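Local structure of acetyl-CoA acetyltransferase (Elizabethkingia anophelis NUHP1, 6BN2) at residues 316-321 and 380-385; 371-376 and 395-400. The protein probably catalyses the reversible condensation of two acetyl-CoA molecules to acetoacetyl-CoA and free coenzyme A, as a thiolase-family acetyltransferase. One frame throughout, in Å; residues are numbered along the deposited sequence. Where two conformers were deposited one is given.

Contact 1 (316-321 and 380-385); sequences NDIDFF and YGAAAI
I318 lies against Y380 and A382 just ahead of F320 and F321. From its CB the side chain forks. The methyl I318 CG2, anti to the backbone N, reaches the neighbouring strand: it rests against A382 N at 3.7 Å and G381 CA at 3.9 Å, with the CB of A382 slightly farther off. I318 CG2 also sits 3.5 Å above the plane of the F321 ring, offset toward its rim. The other branch runs through CG1, beside the backbone N (chi1 -55°), to I318 CD1, which ends on Y380 CB at 3.9 Å; the two side chains cross at about a right angle. D317 O lies at the edge of the Y380 ring, near the ring plane. F321 and A382 point to one face of the sheet, their CD2 and CB in contact, and L304 of helix 300-311 covers both.

Two backbone hydrogen bonds join the segments. D319 N donates to Y380 O over 2.8 Å, tilted from the carbonyl plane, whereas A382 N lies in the carbonyl plane of F320 O, its acceptor at 3.1 Å. F320 O also receives a CA-H...O contact from G381 CA at 3.2 Å. At the start of the pairing a water donates to D317 O and to D319 OD2 and accepts from Y380 N, bridging both segments; D319 OD2 is also bonded to K379 N. F320 pairs with G381 and F321 with A382 in parallel. Strand 320-323 is thereby joined to strand 380-387, with helices 328-338, 351-354 and 358-375 in the intervening chain. This parallel pairing is part of a beta-alpha-beta crossover in the C-terminal half of the thiolase fold.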
ATOM      1  N   ASN A 316     -27.479   9.208 -16.034  1.00 18.80           N
ATOM      2  CA  ASN A 316     -28.881   9.365 -15.644  1.00 20.95           C
ATOM      3  C   ASN A 316     -29.393   8.216 -14.787  1.00 22.99           C
ATOM      4  O   ASN A 316     -30.431   8.369 -14.134  1.00 25.90           O
ATOM      5  CB  ASN A 316     -29.766   9.492 -16.882  1.00 24.33           C
ATOM      6  CG  ASN A 316     -29.970  10.935 -17.301  1.00 31.14           C
ATOM      7  OD1 ASN A 316     -29.304  11.840 -16.788  1.00 35.02           O
ATOM      8  ND2 ASN A 316     -30.893  11.158 -18.231  1.00 38.07           N
ATOM      9  N   ASP A 317     -28.716   7.069 -14.789  1.00 20.11           N
ATOM     10  CA  ASP A 317     -29.139   5.940 -13.964  1.00 20.80           C
ATOM     11  C   ASP A 317     -28.724   6.078 -12.506  1.00 21.65           C
ATOM     12  O   ASP A 317     -29.199   5.303 -11.669  1.00 20.89           O
ATOM     13  CB  ASP A 317     -28.565   4.642 -14.537  1.00 21.94           C
ATOM     14  CG  ASP A 317     -29.181   4.282 -15.881  1.00 21.88           C
ATOM     15  OD1 ASP A 317     -30.426   4.193 -15.978  1.00 24.31           O
ATOM     16  OD2 ASP A 317     -28.437   4.113 -16.868  1.00 24.13           O
ATOM     17  N   ILE A 318     -27.854   7.025 -12.182  1.00 17.89           N
ATOM     18  CA  ILE A 318     -27.345   7.165 -10.821  1.00 15.58           C
ATOM     19  C   ILE A 318     -28.264   8.088 -10.035  1.00 19.67           C
ATOM     20  O   ILE A 318     -28.555   9.209 -10.472  1.00 21.21           O
ATOM     21  CB  ILE A 318     -25.911   7.709 -10.817  1.00 16.81           C
ATOM     22  CG1 ILE A 318     -24.983   6.835 -11.673  1.00 18.78           C
ATOM     23  CG2 ILE A 318     -25.428   7.823  -9.372  1.00 19.13           C
ATOM     24  CD1 ILE A 318     -24.900   5.364 -11.217  1.00 20.21           C
ATOM     25  N   ASP A 319     -28.735   7.613  -8.876  1.00 17.45           N
ATOM     26  CA  ASP A 319     -29.651   8.410  -8.066  1.00 16.65           C
ATOM     27  C   ASP A 319     -28.913   9.400  -7.168  1.00 18.28           C
ATOM     28  O   ASP A 319     -29.372  10.534  -6.987  1.00 18.13           O
ATOM     29  CB  ASP A 319     -30.520   7.490  -7.209  1.00 18.17           C
ATOM     30  CG  ASP A 319     -31.498   6.666  -8.041  1.00 26.45           C
ATOM     31  OD1 ASP A 319     -32.002   7.191  -9.056  1.00 27.49           O
ATOM     32  OD2 ASP A 319     -31.784   5.503  -7.675  1.00 26.58           O
ATOM     33  N   PHE A 320     -27.791   8.982  -6.585  1.00 17.47           N
ATOM     34  CA  PHE A 320     -27.042   9.825  -5.660  1.00 16.22           C
ATOM     35  C   PHE A 320     -25.558   9.609  -5.856  1.00 15.43           C
ATOM     36  O   PHE A 320     -25.119   8.513  -6.212  1.00 16.25           O
ATOM     37  CB  PHE A 320     -27.429   9.546  -4.198  1.00 16.57           C
ATOM     38  CG  PHE A 320     -28.793  10.044  -3.870  1.00 15.77           C
ATOM     39  CD1 PHE A 320     -29.906   9.217  -4.007  1.00 18.11           C
ATOM     40  CD2 PHE A 320     -28.982  11.370  -3.507  1.00 18.54           C
ATOM     41  CE1 PHE A 320     -31.195   9.709  -3.760  1.00 20.34           C
ATOM     42  CE2 PHE A 320     -30.265  11.866  -3.241  1.00 21.64           C
ATOM     43  CZ  PHE A 320     -31.370  11.036  -3.372  1.00 24.27           C
ATOM     44  N   PHE A 321     -24.792  10.671  -5.593  1.00 14.47           N
ATOM     45  CA  PHE A 321     -23.346  10.687  -5.792  1.00 13.23           C
ATOM     46  C   PHE A 321     -22.657  11.121  -4.510  1.00 14.09           C
ATOM     47  O   PHE A 321     -23.163  11.987  -3.788  1.00 16.02           O
ATOM     48  CB  PHE A 321     -22.919  11.680  -6.883  1.00 14.80           C
ATOM     49  CG  PHE A 321     -23.536  11.426  -8.225  1.00 13.74           C
ATOM     50  CD1 PHE A 321     -24.808  11.910  -8.518  1.00 18.81           C
ATOM     51  CD2 PHE A 321     -22.831  10.740  -9.210  1.00 15.67           C
ATOM     52  CE1 PHE A 321     -25.382  11.702  -9.771  1.00 21.50           C
ATOM     53  CE2 PHE A 321     -23.398  10.521 -10.471  1.00 17.26           C
ATOM     54  CZ  PHE A 321     -24.670  11.004 -10.750  1.00 18.86           C
ATOM     55  N   TYR A 380     -29.189   2.993  -7.607  1.00 19.39           N
ATOM     56  CA  TYR A 380     -27.769   3.105  -7.920  1.00 18.63           C
ATOM     57  C   TYR A 380     -27.144   4.357  -7.313  1.00 16.95           C
ATOM     58  O   TYR A 380     -27.723   5.449  -7.352  1.00 17.88           O
ATOM     59  CB  TYR A 380     -27.549   3.110  -9.432  1.00 17.06           C
ATOM     60  CG  TYR A 380     -27.890   1.811 -10.118  1.00 18.58           C
ATOM     61  CD1 TYR A 380     -27.231   0.631  -9.774  1.00 19.60           C
ATOM     62  CD2 TYR A 380     -28.842   1.766 -11.124  1.00 21.65           C
ATOM     63  CE1 TYR A 380     -27.535  -0.563 -10.403  1.00 22.30           C
ATOM     64  CE2 TYR A 380     -29.145   0.581 -11.762  1.00 24.22           C
ATOM     65  CZ  TYR A 380     -28.485  -0.579 -11.400  1.00 24.80           C
ATOM     66  OH  TYR A 380     -28.792  -1.754 -12.041  1.00 27.70           O
ATOM     67  N   GLY A 381     -25.933   4.195  -6.779  1.00 15.12           N
ATOM     68  CA  GLY A 381     -25.134   5.322  -6.348  1.00 14.62           C
ATOM     69  C   GLY A 381     -23.733   5.226  -6.922  1.00 14.89           C
ATOM     70  O   GLY A 381     -23.266   4.154  -7.311  1.00 16.77           O
ATOM     71  N   ALA A 382     -23.057   6.369  -6.967  1.00 15.32           N
ATOM     72  CA  ALA A 382     -21.661   6.376  -7.390  1.00 14.40           C
ATOM     73  C   ALA A 382     -20.843   7.243  -6.446  1.00 13.94           C
ATOM     74  O   ALA A 382     -21.304   8.293  -5.993  1.00 14.53           O
ATOM     75  CB  ALA A 382     -21.495   6.889  -8.830  1.00 17.25           C
ATOM     76  N   ALA A 383     -19.628   6.802  -6.149  1.00 13.75           N
ATOM     77  CA  ALA A 383     -18.697   7.580  -5.346  1.00 13.34           C
ATOM     78  C   ALA A 383     -17.404   7.740  -6.126  1.00 14.51           C
ATOM     79  O   ALA A 383     -17.003   6.840  -6.853  1.00 13.89           O
ATOM     80  CB  ALA A 383     -18.393   6.903  -4.009  1.00 14.21           C
ATOM     81  N   ALA A 384     -16.747   8.886  -5.953  1.00 12.27           N
ATOM     82  CA  ALA A 384     -15.480   9.114  -6.644  1.00 11.64           C
ATOM     83  C   ALA A 384     -14.621  10.046  -5.815  1.00 12.65           C
ATOM     84  O   ALA A 384     -15.131  10.876  -5.062  1.00 13.76           O
ATOM     85  CB  ALA A 384     -15.697   9.712  -8.048  1.00 12.66           C
ATOM     86  N   ILE A 385     -13.302   9.894  -5.947  1.00 12.05           N
ATOM     87  CA  ILE A 385     -12.365  10.654  -5.124  1.00 10.79           C
ATOM     88  C   ILE A 385     -11.083  10.868  -5.919  1.00 13.94           C
ATOM     89  O   ILE A 385     -10.589   9.948  -6.577  1.00 14.27           O
ATOM     90  CB  ILE A 385     -12.129   9.944  -3.774  1.00 11.35           C
ATOM     91  CG1 ILE A 385     -11.207  10.762  -2.854  1.00 12.50           C
ATOM     92  CG2 ILE A 385     -11.542   8.515  -3.977  1.00 13.36           C
ATOM     93  CD1 ILE A 385     -11.385  10.377  -1.360  1.00 13.83           C
TER
HETATM   94  O   HOH W   1     -30.930   4.191  -9.939  1.00 26.74           O

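Contact 2 (371-376 and 395-400); sequences NVLKQN and IVIENI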
ATOM      1  N   ASN A 371     -25.651   4.616   2.994  1.00 14.55           N
ATOM      2  CA  ASN A 371     -26.737   5.088   3.832  1.00 16.03           C
ATOM      3  C   ASN A 371     -27.559   6.170   3.153  1.00 14.12           C
ATOM      4  O   ASN A 371     -28.770   6.213   3.345  1.00 16.82           O
ATOM      5  CB  ASN A 371     -26.157   5.538   5.170  1.00 15.83           C
ATOM      6  CG  ASN A 371     -25.702   4.347   5.978  1.00 18.20           C
ATOM      7  OD1 ASN A 371     -24.504   3.984   5.993  1.00 19.91           O
ATOM      8  ND2 ASN A 371     -26.660   3.674   6.578  1.00 17.56           N
ATOM      9  N   VAL A 372     -26.937   7.028   2.342  1.00 15.06           N
ATOM     10  CA  VAL A 372     -27.707   7.978   1.536  1.00 16.88           C
ATOM     11  C   VAL A 372     -28.713   7.243   0.656  1.00 15.78           C
ATOM     12  O   VAL A 372     -29.887   7.632   0.562  1.00 17.00           O
ATOM     13  CB  VAL A 372     -26.768   8.856   0.689  1.00 14.72           C
ATOM     14  CG1 VAL A 372     -27.560   9.535  -0.437  1.00 17.09           C
ATOM     15  CG2 VAL A 372     -26.039   9.897   1.552  1.00 17.21           C
ATOM     16  N   LEU A 373     -28.271   6.164  -0.005  1.00 14.84           N
ATOM     17  CA  LEU A 373     -29.198   5.424  -0.863  1.00 15.60           C
ATOM     18  C   LEU A 373     -30.366   4.844  -0.065  1.00 19.85           C
ATOM     19  O   LEU A 373     -31.516   4.901  -0.511  1.00 20.14           O
ATOM     20  CB  LEU A 373     -28.459   4.318  -1.622  1.00 16.09           C
ATOM     21  CG  LEU A 373     -27.389   4.779  -2.602  1.00 16.31           C
ATOM     22  CD1 LEU A 373     -26.699   3.526  -3.163  1.00 16.78           C
ATOM     23  CD2 LEU A 373     -27.993   5.628  -3.730  1.00 18.03           C
ATOM     24  N   LYS A 374     -30.100   4.287   1.116  1.00 17.72           N
ATOM     25  CA  LYS A 374     -31.187   3.715   1.908  1.00 17.14           C
ATOM     26  C   LYS A 374     -32.115   4.802   2.436  1.00 20.63           C
ATOM     27  O   LYS A 374     -33.340   4.627   2.434  1.00 22.86           O
ATOM     28  CB  LYS A 374     -30.610   2.877   3.049  1.00 17.89           C
ATOM     29  CG  LYS A 374     -29.923   1.621   2.525  1.00 18.72           C
ATOM     30  CD  LYS A 374     -29.359   0.747   3.631  1.00 20.01           C
ATOM     31  CE  LYS A 374     -28.688  -0.473   3.018  1.00 20.49           C
ATOM     32  NZ  LYS A 374     -29.653  -1.232   2.164  1.00 19.96           N
ATOM     33  N   GLN A 375     -31.547   5.937   2.863  1.00 20.24           N
ATOM     34  CA  GLN A 375     -32.356   7.036   3.392  1.00 19.32           C
ATOM     35  C   GLN A 375     -33.303   7.599   2.346  1.00 20.78           C
ATOM     36  O   GLN A 375     -34.367   8.136   2.689  1.00 24.05           O
ATOM     37  CB  GLN A 375     -31.437   8.141   3.918  1.00 18.53           C
ATOM     38  CG  GLN A 375     -30.722   7.727   5.212  1.00 18.52           C
ATOM     39  CD  GLN A 375     -29.431   8.479   5.462  1.00 18.79           C
ATOM     40  OE1 GLN A 375     -29.128   9.467   4.796  1.00 20.51           O
ATOM     41  NE2 GLN A 375     -28.651   7.997   6.426  1.00 19.73           N
ATOM     42  N   ASN A 376     -32.942   7.477   1.076  1.00 19.54           N
ATOM     43  CA  ASN A 376     -33.727   8.033  -0.015  1.00 19.32           C
ATOM     44  C   ASN A 376     -34.405   6.961  -0.863  1.00 24.65           C
ATOM     45  O   ASN A 376     -34.923   7.281  -1.935  1.00 26.34           O
ATOM     46  CB  ASN A 376     -32.819   8.927  -0.866  1.00 20.57           C
ATOM     47  CG  ASN A 376     -32.389  10.178  -0.119  1.00 23.26           C
ATOM     48  OD1 ASN A 376     -33.134  11.157  -0.074  1.00 26.64           O
ATOM     49  ND2 ASN A 376     -31.209  10.148   0.491  1.00 21.69           N
ATOM     50  N   ILE A 395     -16.492   4.263  -7.994  1.00 12.52           N
ATOM     51  CA  ILE A 395     -17.163   2.994  -7.761  1.00 14.53           C
ATOM     52  C   ILE A 395     -18.669   3.212  -7.880  1.00 14.20           C
ATOM     53  O   ILE A 395     -19.190   4.264  -7.491  1.00 14.31           O
ATOM     54  CB  ILE A 395     -16.758   2.401  -6.390  1.00 12.64           C
ATOM     55  CG1 ILE A 395     -17.326   0.992  -6.205  1.00 14.60           C
ATOM     56  CG2 ILE A 395     -17.166   3.351  -5.220  1.00 15.51           C
ATOM     57  CD1 ILE A 395     -16.727   0.286  -4.971  1.00 17.19           C
ATOM     58  N   VAL A 396     -19.354   2.234  -8.475  1.00 13.55           N
ATOM     59  CA  VAL A 396     -20.809   2.245  -8.632  1.00 12.49           C
ATOM     60  C   VAL A 396     -21.369   1.129  -7.767  1.00 14.26           C
ATOM     61  O   VAL A 396     -20.890  -0.012  -7.837  1.00 15.81           O
ATOM     62  CB  VAL A 396     -21.199   2.052 -10.113  1.00 15.07           C
ATOM     63  CG1 VAL A 396     -22.727   1.989 -10.263  1.00 15.26           C
ATOM     64  CG2 VAL A 396     -20.609   3.180 -10.962  1.00 17.04           C
ATOM     65  N   ILE A 397     -22.376   1.444  -6.942  1.00 16.02           N
ATOM     66  CA  ILE A 397     -22.975   0.418  -6.099  1.00 15.86           C
ATOM     67  C   ILE A 397     -24.475   0.408  -6.322  1.00 16.47           C
ATOM     68  O   ILE A 397     -25.065   1.375  -6.811  1.00 16.77           O
ATOM     69  CB  ILE A 397     -22.664   0.603  -4.597  1.00 17.17           C
ATOM     70  CG1 ILE A 397     -23.299   1.882  -4.059  1.00 16.97           C
ATOM     71  CG2 ILE A 397     -21.152   0.551  -4.338  1.00 14.69           C
ATOM     72  CD1 ILE A 397     -23.122   2.055  -2.536  1.00 20.35           C
ATOM     73  N   GLU A 398     -25.084  -0.727  -5.992  1.00 15.98           N
ATOM     74  CA  GLU A 398     -26.526  -0.897  -6.086  1.00 16.97           C
ATOM     75  C   GLU A 398     -27.053  -1.150  -4.686  1.00 20.03           C
ATOM     76  O   GLU A 398     -26.659  -2.120  -4.035  1.00 18.04           O
ATOM     77  CB  GLU A 398     -26.904  -2.048  -7.023  1.00 18.70           C
ATOM     78  CG  GLU A 398     -28.434  -2.247  -7.107  1.00 18.05           C
ATOM     79  CD  GLU A 398     -28.835  -3.514  -7.853  1.00 28.45           C
ATOM     80  OE1 GLU A 398     -27.952  -4.171  -8.449  1.00 27.52           O
ATOM     81  OE2 GLU A 398     -30.038  -3.853  -7.838  1.00 30.43           O
ATOM     82  N   ASN A 399     -27.921  -0.266  -4.218  1.00 16.61           N
ATOM     83  CA  ASN A 399     -28.584  -0.484  -2.939  1.00 18.30           C
ATOM     84  C   ASN A 399     -29.492  -1.706  -3.012  1.00 19.52           C
ATOM     85  O   ASN A 399     -30.249  -1.880  -3.973  1.00 20.81           O
ATOM     86  CB  ASN A 399     -29.387   0.762  -2.564  1.00 19.14           C
ATOM     87  CG  ASN A 399     -30.153   0.591  -1.255  1.00 20.23           C
ATOM     88  OD1 ASN A 399     -29.656  -0.036  -0.315  1.00 21.69           O
ATOM     89  ND2 ASN A 399     -31.377   1.142  -1.193  1.00 19.74           N
ATOM     90  N   ILE A 400     -29.412  -2.561  -1.995  1.00 19.51           N
ATOM     91  CA  ILE A 400     -30.267  -3.738  -1.867  0.59 19.93           C
ATOM     92  C   ILE A 400     -31.304  -3.409  -0.800  1.00 22.92           C
ATOM     93  O   ILE A 400     -30.957  -3.235   0.373  1.00 27.09           O
ATOM     94  CB  ILE A 400     -29.458  -4.993  -1.503  0.59 22.75           C
ATOM     95  CG1 ILE A 400     -28.373  -5.264  -2.555  0.59 24.43           C
ATOM     96  CG2 ILE A 400     -30.380  -6.198  -1.313  0.59 24.01           C
ATOM     97  CD1 ILE A 400     -28.890  -5.312  -3.976  0.59 24.50           C
TER
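L373 and I397 supply the apolar part of the contact. L373 CD1 meets I397 CG1 at 3.9 Å, the two side chains crossing obliquely. CG1 of I397 is brought there from the position between backbone N and carbonyl carbon (chi1 65°). The side chains of L373 and N399 run past one another in opposing senses, L373 CB on N399 CB at 3.8 Å.

The polar part belongs to K374 and N399. Beyond CB the K374 chain is extended through chi2 and chi3, then bends at chi4 (-57°), bringing K374 NZ to N399 OD1, a hydrogen bond of 2.8 Å in the plane of the amide carbonyl. K374 CG lies against N399 OD1 at 3.3 Å. NZ also donates to L280 O, while N399 ND2 donates to A378 O, so both ends of the amide are bound and its rotation is fixed.

Within the helical segment, N376 folds its side chain back, N376 ND2 donating to V372 O at 2.8 Å just where the chain leaves the helix. The axes of helix 371-375 and strand 395-399 pass 8.8 Å apart at 36°. This is helix-on-sheet packing in the layered alpha/beta thiolase fold, with helix 358-375 covering strand 391-399.

Overall arrangement
Contacts 1 and 2 have centres about 9 Å apart and meet on neighbouring strands, 380-387 and 391-399. Probable hydrogen bonds run from I395 N to A383 O and from I397 N to G381 O, each 2.9 Å. From helix 358-375, L373 CD2 packs on Y380 O at 3.6 Å, while N376 CB, on the residue just after the helix, touches F320 CE1 at 3.4 Å; the helix and the residue that follows it thus reach both strands of contact 1. Residue C386, a predicted proton acceptor of the active site, directly follows segment 380-385. On the other segment of contact 1, the F321 side chain is about 8 Å from a bound calcium ion.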